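223aa long hypothetical arylmalonate decarboxylase (Sulfolobus tokodaii, PDB 2DGD) is of unproven function but probably acts as a lyase of the arylmalonate decarboxylase family, whose namesake enzyme releases carbon dioxide from arylmalonates. Local coordinates at residues A[173-178]-A[197-202]; A[100-105]-A[203-208]; A[12-17]-A[35-40]; A[39-44]-A[74-79]. All blocks are in the same frame, centred on the assembly; numbering follows the deposited sequence.

Contact 1: A[173-178]-A[197-202]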
loop_
_atom_site.group_PDB
_atom_site.type_symbol
_atom_site.label_atom_id
_atom_site.label_comp_id
_atom_site.label_asym_id
_atom_site.label_seq_id
_atom_site.Cartn_x
_atom_site.Cartn_y
_atom_site.Cartn_z
ATOM N N ASP A 173 32.714 -19.510 0.650
ATOM C CA ASP A 173 31.550 -19.839 1.461
ATOM C C ASP A 173 30.831 -18.544 1.778
ATOM O O ASP A 173 29.659 -18.543 2.156
ATOM C CB ASP A 173 31.957 -20.497 2.778
ATOM C CG ASP A 173 32.597 -21.840 2.579
ATOM O OD1 ASP A 173 32.011 -22.659 1.848
ATOM O OD2 ASP A 173 33.679 -22.081 3.159
ATOM N N ALA A 174 31.552 -17.439 1.621
ATOM C CA ALA A 174 31.007 -16.123 1.901
ATOM C C ALA A 174 31.957 -15.061 1.388
ATOM O O ALA A 174 33.122 -15.341 1.111
ATOM C CB ALA A 174 30.807 -15.951 3.404
ATOM N N VAL A 175 31.442 -13.843 1.267
ATOM C CA VAL A 175 32.221 -12.700 0.820
ATOM C C VAL A 175 32.306 -11.717 1.979
ATOM O O VAL A 175 31.360 -11.572 2.761
ATOM C CB VAL A 175 31.546 -11.982 -0.365
ATOM C CG1 VAL A 175 32.224 -10.652 -0.617
ATOM C CG2 VAL A 175 31.592 -12.851 -1.612
ATOM N N TYR A 176 33.443 -11.046 2.094
ATOM C CA TYR A 176 33.624 -10.059 3.147
ATOM C C TYR A 176 34.063 -8.755 2.509
ATOM O O TYR A 176 34.994 -8.743 1.710
ATOM C CB TYR A 176 34.683 -10.527 4.154
ATOM C CG TYR A 176 35.188 -9.430 5.077
ATOM C CD1 TYR A 176 34.319 -8.735 5.918
ATOM C CD2 TYR A 176 36.536 -9.078 5.094
ATOM C CE1 TYR A 176 34.781 -7.711 6.752
ATOM C CE2 TYR A 176 37.008 -8.061 5.924
ATOM C CZ TYR A 176 36.125 -7.380 6.749
ATOM O OH TYR A 176 36.592 -6.363 7.558
ATOM N N ILE A 177 33.383 -7.663 2.847
ATOM C CA ILE A 177 33.738 -6.353 2.309
ATOM C C ILE A 177 34.257 -5.495 3.454
ATOM O O ILE A 177 33.494 -5.091 4.333
ATOM C CB ILE A 177 32.520 -5.677 1.646
ATOM C CG1 ILE A 177 32.001 -6.560 0.514
ATOM C CG2 ILE A 177 32.911 -4.333 1.074
ATOM C CD1 ILE A 177 30.716 -6.067 -0.110
ATOM N N ALA A 178 35.557 -5.216 3.433
ATOM C CA ALA A 178 36.212 -4.437 4.484
ATOM C C ALA A 178 36.003 -2.923 4.455
ATOM O O ALA A 178 35.643 -2.351 3.432
ATOM C CB ALA A 178 37.701 -4.743 4.483
HETATM N N MSE A 197 24.859 -16.569 -1.087
HETATM C CA MSE A 197 25.792 -16.900 -0.014
HETATM C C MSE A 197 25.887 -15.671 0.868
HETATM O O MSE A 197 25.596 -14.561 0.429
HETATM C CB MSE A 197 27.174 -17.237 -0.570
HETATM C CG MSE A 197 27.843 -16.088 -1.312
HETATM SE SE MSE A 197 29.698 -16.413 -1.741
HETATM C CE MSE A 197 29.415 -17.443 -3.380
ATOM N N PRO A 198 26.287 -15.846 2.128
ATOM C CA PRO A 198 26.375 -14.651 2.967
ATOM C C PRO A 198 27.417 -13.650 2.461
ATOM O O PRO A 198 28.527 -14.020 2.081
ATOM C CB PRO A 198 26.709 -15.221 4.347
ATOM C CG PRO A 198 27.419 -16.493 4.034
ATOM C CD PRO A 198 26.624 -17.057 2.890
ATOM N N VAL A 199 27.030 -12.382 2.423
ATOM C CA VAL A 199 27.922 -11.315 1.999
ATOM C C VAL A 199 27.996 -10.411 3.217
ATOM O O VAL A 199 27.046 -9.689 3.513
ATOM C CB VAL A 199 27.344 -10.550 0.794
ATOM C CG1 VAL A 199 28.273 -9.408 0.408
ATOM C CG2 VAL A 199 27.168 -11.501 -0.377
ATOM N N VAL A 200 29.121 -10.468 3.926
ATOM C CA VAL A 200 29.302 -9.702 5.159
ATOM C C VAL A 200 30.116 -8.418 5.052
ATOM O O VAL A 200 31.301 -8.444 4.714
ATOM C CB VAL A 200 29.959 -10.585 6.245
ATOM C CG1 VAL A 200 30.121 -9.804 7.539
ATOM C CG2 VAL A 200 29.128 -11.828 6.471
ATOM N N SER A 201 29.482 -7.292 5.352
ATOM C CA SER A 201 30.183 -6.015 5.316
ATOM C C SER A 201 30.548 -5.702 6.751
ATOM O O SER A 201 29.908 -6.186 7.683
ATOM C CB SER A 201 29.289 -4.908 4.780
ATOM O OG SER A 201 28.340 -4.538 5.754
ATOM N N GLU A 202 31.569 -4.881 6.932
ATOM C CA GLU A 202 32.018 -4.552 8.270
ATOM C C GLU A 202 30.934 -3.852 9.083
ATOM O O GLU A 202 30.775 -4.125 10.280
ATOM C CB GLU A 202 33.287 -3.703 8.186
ATOM C CG GLU A 202 34.073 -3.659 9.472
ATOM C CD GLU A 202 35.533 -3.333 9.250
ATOM O OE1 GLU A 202 36.228 -3.029 10.244
ATOM O OE2 GLU A 202 35.989 -3.391 8.085
#
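Val-175 and Val-199 lie side by side on parallel strands of a beta-alpha-beta crossover, with helix 187-195 as the connection. Val-175 N donates to Pro-198 O at 3.0 Å, and Val-200 N donates to Val-175 O at 2.8 Å. Ile-177 N continues the ladder to Val-200 O at 2.9 Å. The last rung is longer, with Glu-202 N 3.2 Å from Ile-177 O, where the second strand passes into helix 202-214. One face of the sheet carries Val-175, Ile-177 and Val-199. Here Ile-177 CD1 meets Val-199 CG1 at 4.2 Å, the two side chains crossing at a slant. The selenomethionine at Met-197 brings its SE within 4.0 Å of Val-175 CG2. Helix 187-195 covers this face with Val-188 and Leu-191. Tyr-176 and Val-200 are on the other face, against helix 95-105. Ser-201, at the N-cap, bonds through OG to Ala-204 N of helix 202-214. The Glu-202 carboxylate is positioned by Cys-179 N, which bonds to OE2. That same OE2 is 3.1 Å from Tyr-176 OH, with ring and carboxylate planes 39° apart.

Contact 2: A[100-105]-A[203-208]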
loop_
_atom_site.group_PDB
_atom_site.type_symbol
_atom_site.label_atom_id
_atom_site.label_comp_id
_atom_site.label_asym_id
_atom_site.label_seq_id
_atom_site.Cartn_x
_atom_site.Cartn_y
_atom_site.Cartn_z
ATOM N N TYR A 100 34.581 -11.630 12.335
ATOM C CA TYR A 100 35.142 -12.931 12.640
ATOM C C TYR A 100 34.116 -13.843 13.299
ATOM O O TYR A 100 33.931 -14.980 12.875
ATOM C CB TYR A 100 36.359 -12.784 13.547
ATOM C CG TYR A 100 37.012 -14.104 13.860
ATOM C CD1 TYR A 100 37.777 -14.766 12.907
ATOM C CD2 TYR A 100 36.816 -14.722 15.099
ATOM C CE1 TYR A 100 38.328 -16.011 13.174
ATOM C CE2 TYR A 100 37.360 -15.963 15.374
ATOM C CZ TYR A 100 38.112 -16.603 14.408
ATOM O OH TYR A 100 38.642 -17.842 14.671
ATOM N N GLU A 101 33.447 -13.349 14.332
ATOM C CA GLU A 101 32.449 -14.156 15.022
ATOM C C GLU A 101 31.296 -14.524 14.098
ATOM O O GLU A 101 30.823 -15.659 14.109
ATOM C CB GLU A 101 31.919 -13.416 16.254
ATOM C CG GLU A 101 32.991 -13.142 17.309
ATOM C CD GLU A 101 33.633 -14.416 17.860
ATOM O OE1 GLU A 101 34.678 -14.308 18.535
ATOM O OE2 GLU A 101 33.092 -15.522 17.625
ATOM N N LEU A 102 30.856 -13.565 13.287
ATOM C CA LEU A 102 29.760 -13.807 12.358
ATOM C C LEU A 102 30.122 -14.867 11.324
ATOM O O LEU A 102 29.333 -15.773 11.057
ATOM C CB LEU A 102 29.366 -12.510 11.653
ATOM C CG LEU A 102 28.192 -12.622 10.676
ATOM C CD1 LEU A 102 26.975 -13.203 11.367
ATOM C CD2 LEU A 102 27.878 -11.249 10.115
ATOM N N LEU A 103 31.312 -14.752 10.741
ATOM C CA LEU A 103 31.766 -15.721 9.749
ATOM C C LEU A 103 31.883 -17.102 10.385
ATOM O O LEU A 103 31.516 -18.114 9.781
ATOM C CB LEU A 103 33.115 -15.306 9.161
ATOM C CG LEU A 103 33.098 -14.097 8.230
ATOM C CD1 LEU A 103 34.513 -13.764 7.796
ATOM C CD2 LEU A 103 32.233 -14.394 7.033
ATOM N N LYS A 104 32.394 -17.141 11.610
ATOM C CA LYS A 104 32.538 -18.405 12.308
ATOM C C LYS A 104 31.165 -19.001 12.558
ATOM O O LYS A 104 30.930 -20.174 12.286
ATOM C CB LYS A 104 33.273 -18.212 13.635
ATOM C CG LYS A 104 34.765 -18.494 13.573
ATOM C CD LYS A 104 35.392 -18.384 14.962
ATOM C CE LYS A 104 34.751 -19.348 15.975
ATOM N NZ LYS A 104 35.304 -19.188 17.353
ATOM N N LYS A 105 30.251 -18.190 13.071
ATOM C CA LYS A 105 28.915 -18.681 13.342
ATOM C C LYS A 105 28.260 -19.178 12.059
ATOM O O LYS A 105 27.370 -20.021 12.096
ATOM C CB LYS A 105 28.066 -17.585 13.990
ATOM C CG LYS A 105 26.652 -18.021 14.339
ATOM C CD LYS A 105 25.959 -17.008 15.250
ATOM C CE LYS A 105 24.436 -17.228 15.293
ATOM N NZ LYS A 105 23.764 -16.858 14.000
ATOM N N ASN A 203 30.171 -2.971 8.441
ATOM C CA ASN A 203 29.119 -2.264 9.149
ATOM C C ASN A 203 27.997 -3.195 9.580
ATOM O O ASN A 203 27.515 -3.099 10.705
ATOM C CB ASN A 203 28.568 -1.113 8.304
ATOM C CG ASN A 203 29.566 0.017 8.143
ATOM O OD1 ASN A 203 30.402 0.244 9.017
ATOM N ND2 ASN A 203 29.476 0.739 7.033
ATOM N N ALA A 204 27.585 -4.103 8.703
ATOM C CA ALA A 204 26.518 -5.037 9.046
ATOM C C ALA A 204 26.945 -5.944 10.206
ATOM O O ALA A 204 26.156 -6.232 11.111
ATOM C CB ALA A 204 26.145 -5.874 7.839
ATOM N N ALA A 205 28.196 -6.395 10.171
ATOM C CA ALA A 205 28.723 -7.254 11.218
ATOM C C ALA A 205 28.708 -6.502 12.542
ATOM O O ALA A 205 28.339 -7.052 13.576
ATOM C CB ALA A 205 30.127 -7.684 10.882
ATOM N N ALA A 206 29.104 -5.237 12.513
ATOM C CA ALA A 206 29.116 -4.441 13.730
ATOM C C ALA A 206 27.715 -4.342 14.342
ATOM O O ALA A 206 27.547 -4.536 15.547
ATOM C CB ALA A 206 29.656 -3.061 13.438
HETATM N N MSE A 207 26.713 -4.043 13.516
HETATM C CA MSE A 207 25.337 -3.927 14.002
HETATM C C MSE A 207 24.823 -5.254 14.531
HETATM O O MSE A 207 24.086 -5.303 15.519
HETATM C CB MSE A 207 24.418 -3.430 12.894
HETATM C CG MSE A 207 24.171 -1.946 12.970
HETATM SE SE MSE A 207 23.287 -1.430 14.625
HETATM C CE MSE A 207 21.512 -1.077 13.921
ATOM N N TRP A 208 25.210 -6.327 13.855
ATOM C CA TRP A 208 24.817 -7.668 14.252
ATOM C C TRP A 208 25.232 -7.912 15.705
ATOM O O TRP A 208 24.409 -8.290 16.538
ATOM C CB TRP A 208 25.496 -8.680 13.336
ATOM C CG TRP A 208 25.358 -10.098 13.774
ATOM C CD1 TRP A 208 24.243 -10.887 13.684
ATOM C CD2 TRP A 208 26.386 -10.916 14.348
ATOM N NE1 TRP A 208 24.516 -12.148 14.161
ATOM C CE2 TRP A 208 25.823 -12.194 14.576
ATOM C CE3 TRP A 208 27.728 -10.694 14.689
ATOM C CZ2 TRP A 208 26.561 -13.250 15.131
ATOM C CZ3 TRP A 208 28.462 -11.744 15.241
ATOM C CH2 TRP A 208 27.873 -13.005 15.454
#
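Leu-102 lies against the indole of Trp-208, and this pair carries most of the contact. The interaction is CH-pi. Leu-102 CD1 stands 3.8 Å from the centroid of the six-membered ring of Trp-208, only 19° off the ring normal. It therefore sits over the face. Trp-208 CG is anti to the backbone N (chi1 170°), which starts the side chain toward the other helix. Leu-102 CB comes up near the outer part of the same ring, 3.8 Å from Trp-208 CZ3.

The edge of the indole has other neighbours. Glu-101 CB lies in the ring plane, 4.0 Å from Trp-208 CZ3. Lys-105 CD is 3.8 Å from Trp-208 CZ2, so the lysine meets the ring through its aliphatic part. An alanine in place of Trp-208 would probably leave Leu-102 CD1 without its ring and open a gap between the two helices.

Simple apolar contact makes up the rest. Leu-102 CD2 packs on Ala-205 CB at 4.3 Å.

The axes of segments 100-105 and 203-208 cross almost perpendicularly, at 85°, and approach to 9.9 Å. Both helices pack on strand 199-201, with Leu-102, Leu-103 and Ala-205 all touching Val-200. Phe-223 adds cover at Leu-102 and Ala-204. Further round helix 202-214, Asn-203 and Met-207 face helix 19-26.

Contact 3: A[12-17]-A[35-40]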
loop_
_atom_site.group_PDB
_atom_site.type_symbol
_atom_site.label_atom_id
_atom_site.label_comp_id
_atom_site.label_asym_id
_atom_site.label_seq_id
_atom_site.Cartn_x
_atom_site.Cartn_y
_atom_site.Cartn_z
ATOM N N LEU A 12 33.854 7.167 15.326
ATOM C CA LEU A 12 34.381 6.958 13.985
ATOM C C LEU A 12 35.337 8.034 13.510
ATOM O O LEU A 12 35.393 9.120 14.076
ATOM C CB LEU A 12 33.230 6.805 12.980
ATOM C CG LEU A 12 31.959 7.630 13.199
ATOM C CD1 LEU A 12 32.286 9.095 13.187
ATOM C CD2 LEU A 12 30.953 7.309 12.119
ATOM N N PRO A 13 36.118 7.733 12.461
ATOM C CA PRO A 13 37.075 8.697 11.916
ATOM C C PRO A 13 36.370 9.911 11.320
ATOM O O PRO A 13 35.296 9.795 10.743
ATOM C CB PRO A 13 37.840 7.871 10.881
ATOM C CG PRO A 13 36.863 6.835 10.476
ATOM C CD PRO A 13 36.235 6.438 11.765
ATOM N N ALA A 14 36.989 11.073 11.467
ATOM C CA ALA A 14 36.421 12.316 10.979
ATOM C C ALA A 14 35.828 12.249 9.581
ATOM O O ALA A 14 34.711 12.706 9.352
ATOM C CB ALA A 14 37.474 13.427 11.037
ATOM N N ASN A 15 36.569 11.671 8.646
ATOM C CA ASN A 15 36.116 11.615 7.266
ATOM C C ASN A 15 35.316 10.401 6.820
ATOM O O ASN A 15 35.198 10.141 5.629
ATOM C CB ASN A 15 37.313 11.820 6.346
ATOM C CG ASN A 15 37.974 13.160 6.565
ATOM O OD1 ASN A 15 37.312 14.199 6.533
ATOM N ND2 ASN A 15 39.281 13.150 6.800
ATOM N N ASN A 16 34.760 9.661 7.767
ATOM C CA ASN A 16 33.950 8.505 7.424
ATOM C C ASN A 16 32.526 9.009 7.191
ATOM O O ASN A 16 31.882 9.499 8.118
ATOM C CB ASN A 16 33.954 7.491 8.568
ATOM C CG ASN A 16 33.116 6.263 8.260
ATOM O OD1 ASN A 16 31.963 6.369 7.839
ATOM N ND2 ASN A 16 33.693 5.088 8.476
ATOM N N ALA A 17 32.030 8.893 5.966
ATOM C CA ALA A 17 30.684 9.366 5.676
ATOM C C ALA A 17 29.714 8.248 5.322
ATOM O O ALA A 17 28.572 8.508 4.954
ATOM C CB ALA A 17 30.722 10.390 4.551
ATOM N N SER A 35 26.885 9.438 17.425
ATOM C CA SER A 35 28.306 9.381 17.128
ATOM C C SER A 35 29.148 10.581 17.534
ATOM O O SER A 35 28.639 11.657 17.850
ATOM C CB SER A 35 28.493 9.122 15.630
ATOM O OG SER A 35 27.778 10.072 14.860
ATOM N N THR A 36 30.454 10.359 17.531
ATOM C CA THR A 36 31.427 11.391 17.839
ATOM C C THR A 36 32.660 11.009 17.029
ATOM O O THR A 36 32.948 9.827 16.847
ATOM C CB THR A 36 31.758 11.454 19.340
ATOM O OG1 THR A 36 32.473 12.665 19.600
ATOM C CG2 THR A 36 32.614 10.259 19.767
ATOM N N ARG A 37 33.381 12.007 16.531
ATOM C CA ARG A 37 34.548 11.744 15.697
ATOM C C ARG A 37 35.905 11.866 16.365
ATOM O O ARG A 37 36.051 12.482 17.423
ATOM C CB ARG A 37 34.510 12.658 14.475
ATOM C CG ARG A 37 33.356 12.363 13.553
ATOM C CD ARG A 37 33.265 13.355 12.419
ATOM N NE ARG A 37 32.752 12.710 11.219
ATOM C CZ ARG A 37 31.560 12.138 11.125
ATOM N NH1 ARG A 37 31.197 11.568 9.989
ATOM N NH2 ARG A 37 30.728 12.148 12.157
HETATM N N MSE A 38 36.900 11.261 15.726
HETATM C CA MSE A 38 38.264 11.309 16.214
HETATM C C MSE A 38 39.203 11.822 15.137
HETATM O O MSE A 38 39.013 11.574 13.948
HETATM C CB MSE A 38 38.728 9.938 16.681
HETATM C CG MSE A 38 38.094 9.489 17.979
HETATM SE SE MSE A 38 39.020 7.968 18.756
HETATM C CE MSE A 38 40.145 8.918 19.994
ATOM N N LYS A 39 40.206 12.562 15.580
ATOM C CA LYS A 39 41.218 13.149 14.719
ATOM C C LYS A 39 41.731 12.128 13.704
ATOM O O LYS A 39 42.041 10.995 14.058
ATOM C CB LYS A 39 42.367 13.645 15.609
ATOM C CG LYS A 39 43.601 14.144 14.898
ATOM C CD LYS A 39 44.794 14.170 15.859
ATOM C CE LYS A 39 44.628 15.194 16.983
ATOM N NZ LYS A 39 44.671 16.611 16.488
ATOM N N PRO A 40 41.797 12.512 12.416
ATOM C CA PRO A 40 42.293 11.582 11.396
ATOM C C PRO A 40 43.775 11.334 11.665
ATOM O O PRO A 40 44.513 12.260 11.988
ATOM C CB PRO A 40 42.040 12.334 10.090
ATOM C CG PRO A 40 42.165 13.760 10.497
ATOM C CD PRO A 40 41.416 13.799 11.808
#
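Leu-12 and Arg-37 are bridge partners on neighbouring parallel strands, and their side chains meet on the same face of the sheet. Leu-12 CD1 lies over one face of the guanidinium, toward its rim, 3.6 Å above the plane. Arg-37 CG is anti to its carbonyl carbon (chi1 -66°) and lies 3.5 Å from Leu-12 CD1. The guanidinium then turns to the loop that follows Leu-12. Arg-37 NE donates to Ala-14 O at 2.7 Å, and this acceptor lies in the guanidinium plane. Arg-37 NH1 makes a salt bridge with Glu-20, and Ser-35 OG holds the other oxygen of that carboxylate. A leucine in place of Arg-37 would probably leave Ala-14 O without its donor and Glu-20 without its charged mate.

The backbones belong to a beta-alpha-beta unit of strand 6-13, helix 19-26 and strand 31-38, part of a three-stranded parallel sheet. Leu-12 N bonds to Thr-36 O at 3.2 Å, and Met-38 N returns a bond to Leu-12 O at 3.1 Å. Ala-14 N reaches Met-38 O at 3.2 Å, carrying the pairing just past the strand end.

Ala-14 sits in a type I turn from Pro-13 to Asn-16. Its CB touches Pro-40 CD at 4.0 Å. The turn leads to helix 19-26, where Asn-16 OD1 accepts from Met-19 N.

Strand 31-38 also faces the second subunit. Thr-36 OG1 accepts from Arg-37 N of that subunit, and Arg-37 N donates to Thr-36 OG1 of that subunit in return.

Contact 4: A[39-44]-A[74-79]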
loop_
_atom_site.group_PDB
_atom_site.type_symbol
_atom_site.label_atom_id
_atom_site.label_comp_id
_atom_site.label_asym_id
_atom_site.label_seq_id
_atom_site.Cartn_x
_atom_site.Cartn_y
_atom_site.Cartn_z
ATOM N N LYS A 39 40.206 12.562 15.580
ATOM C CA LYS A 39 41.218 13.149 14.719
ATOM C C LYS A 39 41.731 12.128 13.704
ATOM O O LYS A 39 42.041 10.995 14.058
ATOM C CB LYS A 39 42.367 13.645 15.609
ATOM C CG LYS A 39 43.601 14.144 14.898
ATOM C CD LYS A 39 44.794 14.170 15.859
ATOM C CE LYS A 39 44.628 15.194 16.983
ATOM N NZ LYS A 39 44.671 16.611 16.488
ATOM N N PRO A 40 41.797 12.512 12.416
ATOM C CA PRO A 40 42.293 11.582 11.396
ATOM C C PRO A 40 43.775 11.334 11.665
ATOM O O PRO A 40 44.513 12.260 11.988
ATOM C CB PRO A 40 42.040 12.334 10.090
ATOM C CG PRO A 40 42.165 13.760 10.497
ATOM C CD PRO A 40 41.416 13.799 11.808
ATOM N N THR A 41 44.211 10.088 11.533
ATOM C CA THR A 41 45.603 9.751 11.818
ATOM C C THR A 41 46.457 9.299 10.636
ATOM O O THR A 41 45.949 8.795 9.630
ATOM C CB THR A 41 45.676 8.667 12.900
ATOM O OG1 THR A 41 44.817 7.579 12.536
ATOM C CG2 THR A 41 45.246 9.231 14.247
ATOM N N LYS A 42 47.768 9.477 10.791
ATOM C CA LYS A 42 48.736 9.112 9.763
ATOM C C LYS A 42 48.787 7.606 9.510
ATOM O O LYS A 42 48.379 7.134 8.445
ATOM C CB LYS A 42 50.132 9.615 10.153
ATOM C CG LYS A 42 51.226 9.257 9.150
ATOM C CD LYS A 42 50.908 9.808 7.761
ATOM C CE LYS A 42 51.948 9.385 6.729
ATOM N NZ LYS A 42 51.966 7.910 6.508
ATOM N N GLY A 43 49.287 6.859 10.489
ATOM C CA GLY A 43 49.394 5.420 10.333
ATOM C C GLY A 43 48.095 4.666 10.530
ATOM O O GLY A 43 47.016 5.259 10.549
ATOM N N CYS A 44 48.201 3.347 10.668
ATOM C CA CYS A 44 47.035 2.501 10.880
ATOM C C CYS A 44 47.116 1.910 12.289
ATOM O O CYS A 44 46.330 1.043 12.664
ATOM C CB CYS A 44 46.990 1.389 9.832
ATOM S SG CYS A 44 45.309 0.867 9.400
ATOM N N ARG A 74 36.557 2.228 13.731
ATOM C CA ARG A 74 37.811 2.530 13.049
ATOM C C ARG A 74 38.585 1.233 12.937
ATOM O O ARG A 74 38.234 0.234 13.574
ATOM C CB ARG A 74 38.635 3.537 13.848
ATOM C CG ARG A 74 37.892 4.795 14.215
ATOM C CD ARG A 74 38.750 5.691 15.079
ATOM N NE ARG A 74 39.952 6.132 14.382
ATOM C CZ ARG A 74 40.890 6.900 14.926
ATOM N NH1 ARG A 74 41.949 7.256 14.217
ATOM N NH2 ARG A 74 40.776 7.307 16.182
ATOM N N THR A 75 39.626 1.236 12.114
ATOM C CA THR A 75 40.453 0.049 11.963
ATOM C C THR A 75 41.716 0.374 12.734
ATOM O O THR A 75 42.428 -0.511 13.206
ATOM C CB THR A 75 40.799 -0.223 10.481
ATOM O OG1 THR A 75 39.589 -0.349 9.723
ATOM C CG2 THR A 75 41.598 -1.515 10.347
ATOM N N TYR A 76 41.957 1.674 12.866
ATOM C CA TYR A 76 43.114 2.203 13.564
ATOM C C TYR A 76 43.212 1.667 14.988
ATOM O O TYR A 76 42.281 1.797 15.777
ATOM C CB TYR A 76 43.031 3.732 13.563
ATOM C CG TYR A 76 44.146 4.446 14.288
ATOM C CD1 TYR A 76 44.044 4.738 15.645
ATOM C CD2 TYR A 76 45.283 4.879 13.604
ATOM C CE1 TYR A 76 45.045 5.455 16.305
ATOM C CE2 TYR A 76 46.292 5.595 14.251
ATOM C CZ TYR A 76 46.165 5.883 15.600
ATOM O OH TYR A 76 47.142 6.613 16.238
ATOM N N GLY A 77 44.346 1.044 15.298
ATOM C CA GLY A 77 44.573 0.506 16.626
ATOM C C GLY A 77 43.901 -0.817 16.942
ATOM O O GLY A 77 44.078 -1.350 18.034
ATOM N N THR A 78 43.147 -1.365 15.997
ATOM C CA THR A 78 42.450 -2.618 16.242
ATOM C C THR A 78 43.299 -3.870 16.038
ATOM O O THR A 78 43.047 -4.905 16.657
ATOM C CB THR A 78 41.182 -2.724 15.368
ATOM O OG1 THR A 78 41.541 -2.681 13.982
ATOM C CG2 THR A 78 40.235 -1.579 15.677
ATOM N N HIS A 79 44.311 -3.780 15.183
ATOM C CA HIS A 79 45.166 -4.932 14.914
ATOM C C HIS A 79 46.179 -5.229 16.021
ATOM O O HIS A 79 46.337 -6.381 16.423
ATOM C CB HIS A 79 45.889 -4.746 13.580
ATOM C CG HIS A 79 45.018 -4.977 12.383
ATOM N ND1 HIS A 79 43.830 -4.311 12.184
ATOM C CD2 HIS A 79 45.174 -5.789 11.311
ATOM C CE1 HIS A 79 43.289 -4.702 11.043
ATOM N NE2 HIS A 79 44.085 -5.600 10.494
HETATM O O HOH W 1 42.974 9.562 16.342
#
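Cys-44 and Tyr-76 bring two irregular loops together, with their CA atoms 4.8 Å apart. Gly-77 N donates to Cys-44 O at 3.3 Å. The bond is straight at hydrogen, but the donor stands 40° out of the carbonyl plane. Segment 74-79 is folded by a type II beta turn from Thr-75 to Thr-78, closed by Thr-78 N to Thr-75 O at 3.0 Å. Gly-77 takes the third position with the positive phi this turn needs.

Tyr-76 is the main side chain. Its ring and Thr-41 reach toward each other tip to tip. Thr-41 CG2 lies 4.1 Å from the ring centroid, 29° off the normal, so the CH-pi contact is off-centre. Gly-43 O comes to the edge of the ring, in its plane, 3.5 Å from Tyr-76 CD2. Phe-52 also meets this ring.

The Arg-74 guanidinium has Tyr-76 CD1 over one face, toward the rim. Thr-41 OG1 lies at its edge but at a poor angle for a bond. A water also links the loops. It donates to Lys-39 O at 2.9 Å and accepts from Arg-74 NH2 at 3.2 Å.

The two loops follow strands 31-38 and 69-72, so they lie at the C-terminal ends of the strands of the parallel sheet. In alpha/beta enzymes such loops commonly line the active site, and a similar role is possible here.

The four contacts form two groups, on opposite sides of the chain's centre. Contacts 1 and 2 have centres 9 Å apart and touch directly, with Val-200 CG1 3.7 Å from Leu-102 CD2. Contacts 3 and 4 are 11 Å apart between centres and share Lys-39 and Pro-40. There Pro-13 CD packs on Arg-74 CG at 3.4 Å. Between the groups the centres of contacts 1 and 3 are about 24 Å apart, although contacts 1 and 4 come within about 4 Å at their nearest atoms. Thr-180 O connects the sides, taking a bond from Asn-203 ND2 and a weak one from Asn-16 ND2. As in relatives, the active site probably lies between the two sheets.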